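Local coordinates for flagellar biosynthetic protein FliP (Thermotoga maritima MSB8, PDB 5H72) that probably takes part in flagellum-specific protein export as a membrane-bound component of the export gate, represented here by its periplasmic domain, at residues H40-N45 with E76-F81; E31-E36 with V67-F72; D44-L49 with A58-A63. One frame throughout, in Å; residues are numbered along the deposited sequence.

Contact 1: H40-N45 with E76-F81; sequences HHNEDN and ELEVAF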
ATOM      1  N   HIS A  40       4.855  -5.896 -18.524  1.00 38.81           N
ATOM      2  CA  HIS A  40       5.688  -4.743 -18.862  1.00 39.55           C
ATOM      3  C   HIS A  40       7.154  -5.141 -19.111  1.00 40.45           C
ATOM      4  O   HIS A  40       8.029  -4.290 -19.207  1.00 37.97           O
ATOM      5  CB  HIS A  40       5.599  -3.684 -17.764  1.00 35.63           C
ATOM      6  CG  HIS A  40       4.215  -3.143 -17.561  1.00 36.21           C
ATOM      7  ND1 HIS A  40       3.603  -2.306 -18.467  1.00 33.98           N
ATOM      8  CD2 HIS A  40       3.327  -3.327 -16.558  1.00 33.69           C
ATOM      9  CE1 HIS A  40       2.396  -1.990 -18.032  1.00 31.74           C
ATOM     10  NE2 HIS A  40       2.201  -2.602 -16.874  1.00 38.32           N
ATOM     11  N   HIS A  41       7.403  -6.443 -19.218  1.00 41.31           N
ATOM     12  CA  HIS A  41       8.713  -6.967 -19.616  1.00 42.13           C
ATOM     13  C   HIS A  41       9.812  -6.478 -18.705  1.00 44.55           C
ATOM     14  O   HIS A  41      10.863  -6.028 -19.161  1.00 45.36           O
ATOM     15  CB  HIS A  41       9.020  -6.587 -21.069  1.00 43.93           C
ATOM     16  CG  HIS A  41       7.880  -6.853 -22.009  1.00 45.15           C
ATOM     17  ND1 HIS A  41       6.968  -5.882 -22.361  1.00 49.93           N
ATOM     18  CD2 HIS A  41       7.484  -7.986 -22.629  1.00 48.77           C
ATOM     19  CE1 HIS A  41       6.065  -6.401 -23.176  1.00 50.85           C
ATOM     20  NE2 HIS A  41       6.356  -7.682 -23.357  1.00 53.79           N
ATOM     21  N   ASN A  42       9.549  -6.564 -17.406  1.00 41.01           N
ATOM     22  CA  ASN A  42      10.463  -6.076 -16.396  1.00 33.76           C
ATOM     23  C   ASN A  42      11.046  -7.208 -15.570  1.00 35.43           C
ATOM     24  O   ASN A  42      11.629  -6.965 -14.514  1.00 34.69           O
ATOM     25  CB  ASN A  42       9.748  -5.080 -15.471  1.00 38.82           C
ATOM     26  CG  ASN A  42       9.657  -3.696 -16.063  1.00 37.28           C
ATOM     27  OD1 ASN A  42       8.654  -2.999 -15.911  1.00 37.44           O
ATOM     28  ND2 ASN A  42      10.709  -3.288 -16.754  1.00 41.40           N
ATOM     29  N   GLU A  43      10.888  -8.444 -16.037  1.00 36.70           N
ATOM     30  CA  GLU A  43      11.341  -9.602 -15.257  1.00 40.39           C
ATOM     31  C   GLU A  43      12.803  -9.498 -14.841  1.00 39.93           C
ATOM     32  O   GLU A  43      13.184  -9.998 -13.791  1.00 43.54           O
ATOM     33  CB  GLU A  43      11.143 -10.904 -16.028  1.00 40.92           C
ATOM     34  CG  GLU A  43       9.749 -11.114 -16.581  1.00 40.81           C
ATOM     35  CD  GLU A  43       9.599 -10.565 -17.992  1.00 49.76           C
ATOM     36  OE1 GLU A  43      10.403  -9.687 -18.389  1.00 46.73           O
ATOM     37  OE2 GLU A  43       8.680 -11.021 -18.712  1.00 52.62           O
ATOM     38  N   ASP A  44      13.618  -8.836 -15.656  1.00 43.26           N
ATOM     39  CA  ASP A  44      15.039  -8.692 -15.357  1.00 43.28           C
ATOM     40  C   ASP A  44      15.279  -8.100 -13.978  1.00 43.86           C
ATOM     41  O   ASP A  44      16.250  -8.469 -13.309  1.00 47.17           O
ATOM     42  CB  ASP A  44      15.737  -7.837 -16.421  1.00 50.47           C
ATOM     43  CG  ASP A  44      16.168  -8.654 -17.634  1.00 61.05           C
ATOM     44  OD1 ASP A  44      16.362  -9.884 -17.491  1.00 61.02           O
ATOM     45  OD2 ASP A  44      16.316  -8.069 -18.729  1.00 66.33           O
ATOM     46  N   ASN A  45      14.403  -7.195 -13.545  1.00 41.18           N
ATOM     47  CA  ASN A  45      14.507  -6.631 -12.197  1.00 43.32           C
ATOM     48  C   ASN A  45      14.584  -7.722 -11.147  1.00 40.85           C
ATOM     49  O   ASN A  45      15.389  -7.642 -10.223  1.00 44.02           O
ATOM     50  CB  ASN A  45      13.324  -5.715 -11.879  1.00 42.02           C
ATOM     51  CG  ASN A  45      13.307  -4.465 -12.725  1.00 43.69           C
ATOM     52  OD1 ASN A  45      14.303  -4.116 -13.360  1.00 52.21           O
ATOM     53  ND2 ASN A  45      12.178  -3.771 -12.730  1.00 42.15           N
ATOM     54  N   GLU A  76       7.265  -0.625 -11.538  1.00 30.82           N
ATOM     55  CA  GLU A  76       6.166   0.340 -11.655  1.00 32.92           C
ATOM     56  C   GLU A  76       6.682   1.757 -11.867  1.00 32.96           C
ATOM     57  O   GLU A  76       6.102   2.523 -12.615  1.00 31.02           O
ATOM     58  CB  GLU A  76       5.267   0.314 -10.415  1.00 31.43           C
ATOM     59  CG  GLU A  76       4.468  -0.974 -10.234  1.00 33.04           C
ATOM     60  CD  GLU A  76       3.562  -1.259 -11.410  1.00 35.15           C
ATOM     61  OE1 GLU A  76       2.926  -0.306 -11.901  1.00 35.26           O
ATOM     62  OE2 GLU A  76       3.494  -2.426 -11.848  1.00 36.07           O
ATOM     63  N   LEU A  77       7.780   2.103 -11.204  1.00 34.99           N
ATOM     64  CA  LEU A  77       8.342   3.441 -11.355  1.00 35.92           C
ATOM     65  C   LEU A  77       8.895   3.622 -12.764  1.00 36.47           C
ATOM     66  O   LEU A  77       8.658   4.651 -13.391  1.00 41.49           O
ATOM     67  CB  LEU A  77       9.414   3.698 -10.292  1.00 36.40           C
ATOM     68  CG  LEU A  77       8.850   3.811  -8.868  1.00 38.72           C
ATOM     69  CD1 LEU A  77       9.939   3.652  -7.818  1.00 36.63           C
ATOM     70  CD2 LEU A  77       8.101   5.131  -8.671  1.00 34.21           C
ATOM     71  N   GLU A  78       9.595   2.612 -13.276  1.00 33.95           N
ATOM     72  CA  GLU A  78      10.102   2.648 -14.653  1.00 35.83           C
ATOM     73  C   GLU A  78       8.986   2.896 -15.658  1.00 36.42           C
ATOM     74  O   GLU A  78       9.134   3.709 -16.561  1.00 42.84           O
ATOM     75  CB  GLU A  78      10.838   1.347 -15.001  1.00 38.75           C
ATOM     76  CG  GLU A  78      12.198   1.207 -14.304  1.00 44.89           C
ATOM     77  CD  GLU A  78      12.576  -0.245 -14.017  1.00 48.10           C
ATOM     78  OE1 GLU A  78      11.843  -1.158 -14.463  1.00 47.34           O
ATOM     79  OE2 GLU A  78      13.604  -0.475 -13.339  1.00 49.64           O
ATOM     80  N   VAL A  79       7.866   2.203 -15.505  1.00 35.47           N
ATOM     81  CA  VAL A  79       6.734   2.424 -16.392  1.00 33.99           C
ATOM     82  C   VAL A  79       6.100   3.787 -16.121  1.00 34.01           C
ATOM     83  O   VAL A  79       5.713   4.483 -17.057  1.00 37.06           O
ATOM     84  CB  VAL A  79       5.668   1.306 -16.254  1.00 34.63           C
ATOM     85  CG1 VAL A  79       4.462   1.572 -17.174  1.00 27.65           C
ATOM     86  CG2 VAL A  79       6.289  -0.057 -16.552  1.00 31.28           C
ATOM     87  N   ALA A  80       6.016   4.182 -14.852  1.00 35.10           N
ATOM     88  CA  ALA A  80       5.362   5.446 -14.478  1.00 38.45           C
ATOM     89  C   ALA A  80       6.049   6.669 -15.097  1.00 41.50           C
ATOM     90  O   ALA A  80       5.391   7.586 -15.587  1.00 36.78           O
ATOM     91  CB  ALA A  80       5.315   5.590 -12.959  1.00 35.52           C
ATOM     92  N   PHE A  81       7.377   6.660 -15.076  1.00 38.95           N
ATOM     93  CA  PHE A  81       8.174   7.754 -15.606  1.00 44.87           C
ATOM     94  C   PHE A  81       8.677   7.432 -17.007  1.00 46.51           C
ATOM     95  O   PHE A  81       9.830   7.699 -17.348  1.00 50.47           O
ATOM     96  CB  PHE A  81       9.329   8.053 -14.655  1.00 41.09           C
ATOM     97  CG  PHE A  81       8.871   8.377 -13.269  1.00 45.40           C
ATOM     98  CD1 PHE A  81       7.885   9.324 -13.067  1.00 49.76           C
ATOM     99  CD2 PHE A  81       9.382   7.706 -12.171  1.00 49.81           C
ATOM    100  CE1 PHE A  81       7.435   9.618 -11.799  1.00 52.77           C
ATOM    101  CE2 PHE A  81       8.940   7.995 -10.894  1.00 49.42           C
ATOM    102  CZ  PHE A  81       7.961   8.952 -10.709  1.00 53.21           C
TER
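Asn45 and Glu78 both carry CG beside the backbone N and anti to the carbonyl carbon (chi1 -67° and -72°), and from these positions their side chains reach toward each other tip to tip. Asn45 ND2 donates a hydrogen bond of 3.2 Å to Glu78 OE1. It is nearly straight, 176° at the hydrogen. The acceptor lies in the amide plane, while the donor comes to the syn side of the carboxylate and somewhat out of its plane. An asparagine suits this buried place because its amide can offer two N-H groups: the same ND2 also makes a weak hydrogen bond to Ala71 O. Asn42 slides past Glu78 in the opposite direction, and its ND2 comes to 3.3 Å from Glu78 OE1 at an angle too poor for a hydrogen bond.

The rest of the contact is van der Waals packing around Val79. Its CG2 sits over one face of the His40 ring, 4.2 Å from the ring centroid, a CH-pi contact in which the two side chains cross at about a right angle. The same methyl lies 3.8 Å from Asn42 OD1, so one branch of the valine touches both residues. Arg28 of the second subunit packs against both His40 and Val79.

His40 and Asn42 belong to the turn where helix 17-39 ends in a Schellman motif, with His41 at positive phi as its C-prime residue. The contact thus fastens the corner between helices 17-39 and 43-52 to the last turn of helix 65-80.

Contact 2: E31-E36 with V67-F72; sequences EFMINE and VLIPAF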
ATOM      1  N   GLU A  31       0.736 -12.894  -7.380  1.00 31.48           N
ATOM      2  CA  GLU A  31       0.230 -13.100  -8.742  1.00 32.55           C
ATOM      3  C   GLU A  31       0.093 -11.797  -9.533  1.00 31.28           C
ATOM      4  O   GLU A  31       0.419 -11.773 -10.716  1.00 29.53           O
ATOM      5  CB  GLU A  31      -1.122 -13.837  -8.717  1.00 32.25           C
ATOM      6  CG  GLU A  31      -1.021 -15.336  -8.422  1.00 33.41           C
ATOM      7  CD  GLU A  31      -2.384 -16.048  -8.408  1.00 44.75           C
ATOM      8  OE1 GLU A  31      -3.429 -15.372  -8.574  1.00 41.08           O
ATOM      9  OE2 GLU A  31      -2.409 -17.294  -8.233  1.00 44.74           O
ATOM     10  N   PHE A  32      -0.366 -10.710  -8.908  1.00 29.27           N
ATOM     11  CA  PHE A  32      -0.498  -9.480  -9.688  1.00 32.35           C
ATOM     12  C   PHE A  32       0.847  -8.753  -9.812  1.00 31.59           C
ATOM     13  O   PHE A  32       1.083  -8.086 -10.813  1.00 30.65           O
ATOM     14  CB  PHE A  32      -1.646  -8.563  -9.155  1.00 30.23           C
ATOM     15  CG  PHE A  32      -1.306  -7.654  -8.000  1.00 33.84           C
ATOM     16  CD1 PHE A  32      -0.398  -6.610  -8.130  1.00 35.47           C
ATOM     17  CD2 PHE A  32      -2.000  -7.772  -6.803  1.00 39.85           C
ATOM     18  CE1 PHE A  32      -0.122  -5.763  -7.075  1.00 35.62           C
ATOM     19  CE2 PHE A  32      -1.738  -6.914  -5.732  1.00 42.99           C
ATOM     20  CZ  PHE A  32      -0.792  -5.909  -5.871  1.00 42.31           C
ATOM     21  N   MET A  33       1.737  -8.906  -8.837  1.00 28.07           N
ATOM     22  CA  MET A  33       3.085  -8.368  -8.990  1.00 30.63           C
ATOM     23  C   MET A  33       3.769  -9.060 -10.163  1.00 31.46           C
ATOM     24  O   MET A  33       4.318  -8.404 -11.055  1.00 31.03           O
ATOM     25  CB  MET A  33       3.906  -8.539  -7.704  1.00 27.28           C
ATOM     26  CG  MET A  33       3.481  -7.607  -6.581  1.00 28.80           C
ATOM     27  SD  MET A  33       4.628  -7.530  -5.187  1.00 28.83           S
ATOM     28  CE  MET A  33       4.677  -9.239  -4.650  1.00 29.61           C
ATOM     29  N   ILE A  34       3.703 -10.386 -10.170  1.00 29.29           N
ATOM     30  CA  ILE A  34       4.286 -11.171 -11.248  1.00 32.19           C
ATOM     31  C   ILE A  34       3.672 -10.808 -12.607  1.00 30.12           C
ATOM     32  O   ILE A  34       4.388 -10.613 -13.587  1.00 31.47           O
ATOM     33  CB  ILE A  34       4.129 -12.675 -10.968  1.00 32.86           C
ATOM     34  CG1 ILE A  34       5.110 -13.092  -9.871  1.00 28.06           C
ATOM     35  CG2 ILE A  34       4.358 -13.495 -12.231  1.00 32.23           C
ATOM     36  CD1 ILE A  34       4.831 -14.451  -9.282  1.00 32.87           C
ATOM     37  N   ASN A  35       2.352 -10.687 -12.659  1.00 32.53           N
ATOM     38  CA  ASN A  35       1.673 -10.330 -13.905  1.00 30.26           C
ATOM     39  C   ASN A  35       2.100  -8.958 -14.421  1.00 35.44           C
ATOM     40  O   ASN A  35       2.335  -8.788 -15.616  1.00 34.15           O
ATOM     41  CB  ASN A  35       0.165 -10.368 -13.708  1.00 30.85           C
ATOM     42  CG  ASN A  35      -0.604 -10.106 -14.989  1.00 38.99           C
ATOM     43  OD1 ASN A  35      -1.304  -9.105 -15.110  1.00 47.29           O
ATOM     44  ND2 ASN A  35      -0.483 -11.011 -15.952  1.00 42.65           N
ATOM     45  N   GLU A  36       2.213  -7.984 -13.515  1.00 34.33           N
ATOM     46  CA  GLU A  36       2.655  -6.631 -13.866  1.00 32.63           C
ATOM     47  C   GLU A  36       4.073  -6.655 -14.425  1.00 35.50           C
ATOM     48  O   GLU A  36       4.387  -5.945 -15.377  1.00 33.07           O
ATOM     49  CB  GLU A  36       2.603  -5.698 -12.650  1.00 31.85           C
ATOM     50  CG  GLU A  36       1.239  -5.082 -12.384  1.00 34.62           C
ATOM     51  CD  GLU A  36       0.821  -4.083 -13.462  1.00 38.23           C
ATOM     52  OE1 GLU A  36       1.488  -3.037 -13.609  1.00 33.95           O
ATOM     53  OE2 GLU A  36      -0.179  -4.349 -14.160  1.00 39.29           O
ATOM     54  N   VAL A  67      12.632 -10.158  -2.710  1.00 32.27           N
ATOM     55  CA  VAL A  67      13.154  -9.841  -4.024  1.00 32.26           C
ATOM     56  C   VAL A  67      12.033  -9.362  -4.929  1.00 31.94           C
ATOM     57  O   VAL A  67      12.170  -8.367  -5.645  1.00 32.50           O
ATOM     58  CB  VAL A  67      13.836 -11.087  -4.676  1.00 39.03           C
ATOM     59  CG1 VAL A  67      14.110 -10.856  -6.149  1.00 33.96           C
ATOM     60  CG2 VAL A  67      15.109 -11.449  -3.933  1.00 40.29           C
ATOM     61  N   LEU A  68      10.921 -10.088  -4.899  1.00 30.83           N
ATOM     62  CA  LEU A  68       9.808  -9.832  -5.810  1.00 31.72           C
ATOM     63  C   LEU A  68       9.217  -8.433  -5.615  1.00 31.51           C
ATOM     64  O   LEU A  68       9.009  -7.705  -6.574  1.00 30.65           O
ATOM     65  CB  LEU A  68       8.725 -10.895  -5.632  1.00 30.28           C
ATOM     66  CG  LEU A  68       7.558 -10.928  -6.629  1.00 33.15           C
ATOM     67  CD1 LEU A  68       8.056 -11.100  -8.066  1.00 32.79           C
ATOM     68  CD2 LEU A  68       6.586 -12.044  -6.261  1.00 32.26           C
ATOM     69  N   ILE A  69       8.976  -8.050  -4.368  1.00 30.84           N
ATOM     70  CA  ILE A  69       8.341  -6.766  -4.094  1.00 30.76           C
ATOM     71  C   ILE A  69       9.205  -5.570  -4.523  1.00 31.85           C
ATOM     72  O   ILE A  69       8.694  -4.669  -5.186  1.00 32.10           O
ATOM     73  CB  ILE A  69       7.951  -6.651  -2.592  1.00 30.66           C
ATOM     74  CG1 ILE A  69       6.905  -7.710  -2.258  1.00 29.65           C
ATOM     75  CG2 ILE A  69       7.401  -5.272  -2.285  1.00 28.71           C
ATOM     76  CD1 ILE A  69       6.594  -7.800  -0.805  1.00 31.42           C
ATOM     77  N   PRO A  70      10.512  -5.551  -4.171  1.00 33.64           N
ATOM     78  CA  PRO A  70      11.318  -4.434  -4.682  1.00 34.13           C
ATOM     79  C   PRO A  70      11.413  -4.391  -6.214  1.00 35.04           C
ATOM     80  O   PRO A  70      11.408  -3.301  -6.791  1.00 37.54           O
ATOM     81  CB  PRO A  70      12.699  -4.685  -4.066  1.00 34.28           C
ATOM     82  CG  PRO A  70      12.452  -5.521  -2.888  1.00 34.84           C
ATOM     83  CD  PRO A  70      11.286  -6.392  -3.237  1.00 31.62           C
ATOM     84  N   ALA A  71      11.491  -5.553  -6.861  1.00 33.01           N
ATOM     85  CA  ALA A  71      11.540  -5.596  -8.324  1.00 33.61           C
ATOM     86  C   ALA A  71      10.259  -5.026  -8.908  1.00 30.79           C
ATOM     87  O   ALA A  71      10.284  -4.292  -9.897  1.00 32.48           O
ATOM     88  CB  ALA A  71      11.762  -7.019  -8.814  1.00 29.40           C
ATOM     89  N   PHE A  72       9.139  -5.366  -8.277  1.00 30.85           N
ATOM     90  CA  PHE A  72       7.819  -4.902  -8.705  1.00 29.17           C
ATOM     91  C   PHE A  72       7.746  -3.388  -8.649  1.00 31.71           C
ATOM     92  O   PHE A  72       7.363  -2.744  -9.629  1.00 30.91           O
ATOM     93  CB  PHE A  72       6.731  -5.538  -7.829  1.00 29.02           C
ATOM     94  CG  PHE A  72       5.391  -4.851  -7.898  1.00 29.39           C
ATOM     95  CD1 PHE A  72       4.582  -4.986  -9.014  1.00 27.98           C
ATOM     96  CD2 PHE A  72       4.923  -4.102  -6.820  1.00 27.49           C
ATOM     97  CE1 PHE A  72       3.346  -4.365  -9.069  1.00 29.18           C
ATOM     98  CE2 PHE A  72       3.690  -3.479  -6.865  1.00 27.53           C
ATOM     99  CZ  PHE A  72       2.898  -3.610  -7.988  1.00 30.04           C
TER
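Glu36 meets Phe72 through its aliphatic part, while its OE1 is held by a salt bridge to Arg28 NH1 of the second subunit, on which Phe32 and Glu36 also pack. The same oxygen lies close to Glu76 OE2, a pair of like charges that the arginine would help to offset, since its NH1 also pairs with Glu76 OE1. Nearer the backbone, Glu36 CB comes to the edge of the Phe72 ring, near its plane and 3.9 Å from Phe72 CE1.

That ring is central to the contact. With CG anti to the backbone N (chi1 163°), it is carried toward helix 17-39, where Met33 crosses it at about a right angle. Met33 CG stands over one face, 3.7 Å from the ring centroid, and SD follows obliquely at 4.3 Å from that centroid, a Met-aromatic contact. Phe32 adds an offset edge-to-face pair, its edge turned toward the face of Phe72, with centroids 5.9 Å apart and planes at 71°. An alanine in place of Phe72 would probably leave Met33 CG and the edge of Phe32 without the ring they pack on and open a gap between the helices.

The turn about the CG-SD bond (chi3) bends the slender, flexible Met33, and its CE ends against two aliphatic side chains, 3.6 Å from Ile69 CG1 and 3.8 Å from Leu68 CD2. Ile34 crosses Leu68 at about a right angle, its CG1 4.0 Å from Leu68 CD1.

The helix segments approach to 9.8 Å between axes and cross at 46°. Helix 65-80 packs on helix 17-39 by Leu68, Ile69 and Phe72, and on helix 43-52 by Val67, Pro70 and Ala71.

Contact 3: D44-L49 with A58-A63; sequences DNVFML and AKIEEA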
ATOM      1  N   ASP A  44      13.618  -8.836 -15.656  1.00 43.26           N
ATOM      2  CA  ASP A  44      15.039  -8.692 -15.357  1.00 43.28           C
ATOM      3  C   ASP A  44      15.279  -8.100 -13.978  1.00 43.86           C
ATOM      4  O   ASP A  44      16.250  -8.469 -13.309  1.00 47.17           O
ATOM      5  CB  ASP A  44      15.737  -7.837 -16.421  1.00 50.47           C
ATOM      6  CG  ASP A  44      16.168  -8.654 -17.634  1.00 61.05           C
ATOM      7  OD1 ASP A  44      16.362  -9.884 -17.491  1.00 61.02           O
ATOM      8  OD2 ASP A  44      16.316  -8.069 -18.729  1.00 66.33           O
ATOM      9  N   ASN A  45      14.403  -7.195 -13.545  1.00 41.18           N
ATOM     10  CA  ASN A  45      14.507  -6.631 -12.197  1.00 43.32           C
ATOM     11  C   ASN A  45      14.584  -7.722 -11.147  1.00 40.85           C
ATOM     12  O   ASN A  45      15.389  -7.642 -10.223  1.00 44.02           O
ATOM     13  CB  ASN A  45      13.324  -5.715 -11.879  1.00 42.02           C
ATOM     14  CG  ASN A  45      13.307  -4.465 -12.725  1.00 43.69           C
ATOM     15  OD1 ASN A  45      14.303  -4.116 -13.360  1.00 52.21           O
ATOM     16  ND2 ASN A  45      12.178  -3.771 -12.730  1.00 42.15           N
ATOM     17  N   VAL A  46      13.753  -8.745 -11.299  1.00 36.13           N
ATOM     18  CA  VAL A  46      13.743  -9.848 -10.352  1.00 35.23           C
ATOM     19  C   VAL A  46      15.070 -10.580 -10.358  1.00 41.10           C
ATOM     20  O   VAL A  46      15.697 -10.751  -9.312  1.00 39.87           O
ATOM     21  CB  VAL A  46      12.636 -10.846 -10.662  1.00 36.85           C
ATOM     22  CG1 VAL A  46      12.644 -11.968  -9.642  1.00 31.69           C
ATOM     23  CG2 VAL A  46      11.286 -10.147 -10.715  1.00 34.49           C
ATOM     24  N   PHE A  47      15.493 -11.006 -11.545  1.00 43.51           N
ATOM     25  CA  PHE A  47      16.762 -11.716 -11.715  1.00 43.22           C
ATOM     26  C   PHE A  47      17.955 -10.896 -11.241  1.00 44.00           C
ATOM     27  O   PHE A  47      18.851 -11.425 -10.584  1.00 44.89           O
ATOM     28  CB  PHE A  47      16.951 -12.117 -13.180  1.00 42.84           C
ATOM     29  CG  PHE A  47      15.994 -13.171 -13.634  1.00 36.74           C
ATOM     30  CD1 PHE A  47      16.036 -14.440 -13.081  1.00 41.79           C
ATOM     31  CD2 PHE A  47      15.046 -12.898 -14.597  1.00 38.15           C
ATOM     32  CE1 PHE A  47      15.152 -15.421 -13.484  1.00 40.00           C
ATOM     33  CE2 PHE A  47      14.157 -13.878 -15.003  1.00 41.41           C
ATOM     34  CZ  PHE A  47      14.211 -15.142 -14.441  1.00 37.08           C
ATOM     35  N   MET A  48      17.958  -9.606 -11.560  1.00 40.58           N
ATOM     36  CA  MET A  48      19.041  -8.735 -11.127  1.00 44.11           C
ATOM     37  C   MET A  48      19.106  -8.681  -9.607  1.00 49.72           C
ATOM     38  O   MET A  48      20.171  -8.862  -9.023  1.00 55.87           O
ATOM     39  CB  MET A  48      18.878  -7.326 -11.701  1.00 50.26           C
ATOM     40  CG  MET A  48      19.820  -6.305 -11.066  1.00 63.14           C
ATOM     41  SD  MET A  48      19.550  -4.585 -11.564  1.00 92.74           S
ATOM     42  CE  MET A  48      17.955  -4.223 -10.828  1.00 62.61           C
ATOM     43  N   LEU A  49      17.962  -8.444  -8.970  1.00 49.17           N
ATOM     44  CA  LEU A  49      17.912  -8.348  -7.515  1.00 48.69           C
ATOM     45  C   LEU A  49      18.252  -9.685  -6.866  1.00 47.21           C
ATOM     46  O   LEU A  49      18.823  -9.723  -5.778  1.00 49.89           O
ATOM     47  CB  LEU A  49      16.534  -7.866  -7.049  1.00 44.90           C
ATOM     48  CG  LEU A  49      16.390  -6.378  -6.710  1.00 51.78           C
ATOM     49  CD1 LEU A  49      17.176  -5.508  -7.663  1.00 57.48           C
ATOM     50  CD2 LEU A  49      14.930  -5.952  -6.724  1.00 47.08           C
ATOM     51  N   ALA A  58      15.341 -19.826 -11.361  1.00 45.39           N
ATOM     52  CA  ALA A  58      15.205 -20.047 -12.804  1.00 45.36           C
ATOM     53  C   ALA A  58      14.071 -19.215 -13.412  1.00 50.51           C
ATOM     54  O   ALA A  58      14.122 -18.854 -14.594  1.00 50.20           O
ATOM     55  CB  ALA A  58      14.981 -21.525 -13.091  1.00 44.09           C
ATOM     56  N   LYS A  59      13.046 -18.924 -12.610  1.00 47.44           N
ATOM     57  CA  LYS A  59      11.922 -18.101 -13.062  1.00 48.16           C
ATOM     58  C   LYS A  59      11.407 -17.204 -11.939  1.00 43.56           C
ATOM     59  O   LYS A  59      11.617 -17.502 -10.760  1.00 42.79           O
ATOM     60  CB  LYS A  59      10.800 -18.985 -13.595  1.00 46.07           C
ATOM     61  CG  LYS A  59      10.389 -20.097 -12.666  1.00 46.69           C
ATOM     62  CD  LYS A  59       9.987 -21.297 -13.499  1.00 58.46           C
ATOM     63  CE  LYS A  59       8.870 -22.098 -12.865  1.00 62.14           C
ATOM     64  NZ  LYS A  59       8.354 -23.098 -13.847  1.00 78.90           N
ATOM     65  N   ILE A  60      10.734 -16.110 -12.294  1.00 38.54           N
ATOM     66  CA  ILE A  60      10.416 -15.098 -11.288  1.00 40.18           C
ATOM     67  C   ILE A  60       9.397 -15.594 -10.267  1.00 38.95           C
ATOM     68  O   ILE A  60       9.311 -15.053  -9.162  1.00 37.64           O
ATOM     69  CB  ILE A  60       9.913 -13.783 -11.920  1.00 39.11           C
ATOM     70  CG1 ILE A  60       8.608 -13.980 -12.686  1.00 39.90           C
ATOM     71  CG2 ILE A  60      10.985 -13.190 -12.834  1.00 44.40           C
ATOM     72  CD1 ILE A  60       8.007 -12.670 -13.157  1.00 36.43           C
ATOM     73  N   GLU A  61       8.660 -16.648 -10.599  1.00 35.87           N
ATOM     74  CA  GLU A  61       7.724 -17.204  -9.626  1.00 38.09           C
ATOM     75  C   GLU A  61       8.439 -17.840  -8.444  1.00 36.97           C
ATOM     76  O   GLU A  61       7.808 -18.160  -7.446  1.00 41.92           O
ATOM     77  CB  GLU A  61       6.801 -18.236 -10.272  1.00 38.60           C
ATOM     78  CG  GLU A  61       5.874 -17.677 -11.343  1.00 39.84           C
ATOM     79  CD  GLU A  61       6.543 -17.606 -12.702  1.00 41.34           C
ATOM     80  OE1 GLU A  61       7.780 -17.732 -12.763  1.00 41.55           O
ATOM     81  OE2 GLU A  61       5.831 -17.433 -13.713  1.00 48.75           O
ATOM     82  N   GLU A  62       9.748 -18.032  -8.551  1.00 36.81           N
ATOM     83  CA  GLU A  62      10.510 -18.619  -7.448  1.00 40.79           C
ATOM     84  C   GLU A  62      11.180 -17.549  -6.573  1.00 39.37           C
ATOM     85  O   GLU A  62      11.784 -17.867  -5.554  1.00 43.73           O
ATOM     86  CB  GLU A  62      11.564 -19.591  -7.986  1.00 41.84           C
ATOM     87  CG  GLU A  62      11.007 -20.682  -8.897  1.00 46.40           C
ATOM     88  CD  GLU A  62      12.090 -21.386  -9.715  1.00 57.28           C
ATOM     89  OE1 GLU A  62      13.251 -20.907  -9.730  1.00 53.61           O
ATOM     90  OE2 GLU A  62      11.778 -22.423 -10.346  1.00 61.94           O
ATOM     91  N   ALA A  63      11.085 -16.285  -6.966  1.00 34.15           N
ATOM     92  CA  ALA A  63      11.657 -15.225  -6.148  1.00 38.93           C
ATOM     93  C   ALA A  63      10.826 -15.017  -4.885  1.00 37.12           C
ATOM     94  O   ALA A  63       9.599 -14.924  -4.950  1.00 37.05           O
ATOM     95  CB  ALA A  63      11.757 -13.935  -6.930  1.00 33.42           C
TER
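Ala58 begins the contact with its backbone: its carbonyl O lies at the edge of the Phe47 ring, near the ring plane and 3.7 Å from Phe47 CZ. Within the segment, Ala58 N donates a hydrogen bond of 2.9 Å to Glu62 OE1, so the later glutamate helps to hold the start of the turn. Lys59 meets the ring through its CA, 4.0 Å from Phe47 CZ, while its CB points away from the helix, which suits a long charged chain. Ile60 carries most of the apolar packing. Its CG2, anti to the carbonyl carbon, meets Val46 CB at 3.6 Å and Phe47 CE2 at 3.9 Å, and the beta-branched side chain crosses both at about a right angle. Glu61 turns to helix 17-39, forming a salt bridge with Lys38. After the 3-10 turn of residues 60-62, Ala63 points back toward the helix, and its small CB permits a close approach of 3.5 Å to Val46 CG1.

Val46 also packs on Leu37, Val67 and Ala71, and Ile60 on Ile34, so the loop after helix 43-52 closes over the place where that helix meets helices 17-39 and 65-80.

From the N terminus, helix 17-39 first supplies 31-36, whose partner in contact 2 comes only at 67-72 on helix 65-80. The turn and start of helix 43-52 then open contacts 1 and 3, which share Asp44 and Asn45. Contact 3 closes soonest, at 58-63; it lies within the span of contact 2 and starts from the same stretch as contact 1. Contact 2 closes next and contact 1 last, at 76-81, so contacts 1 and 2 cross along the chain. Together they tie the later part of helix 17-39, helix 43-52, helix 65-80 and the 58-63 loop together: Ala71 packs on Leu49, and Glu43 on Ile60.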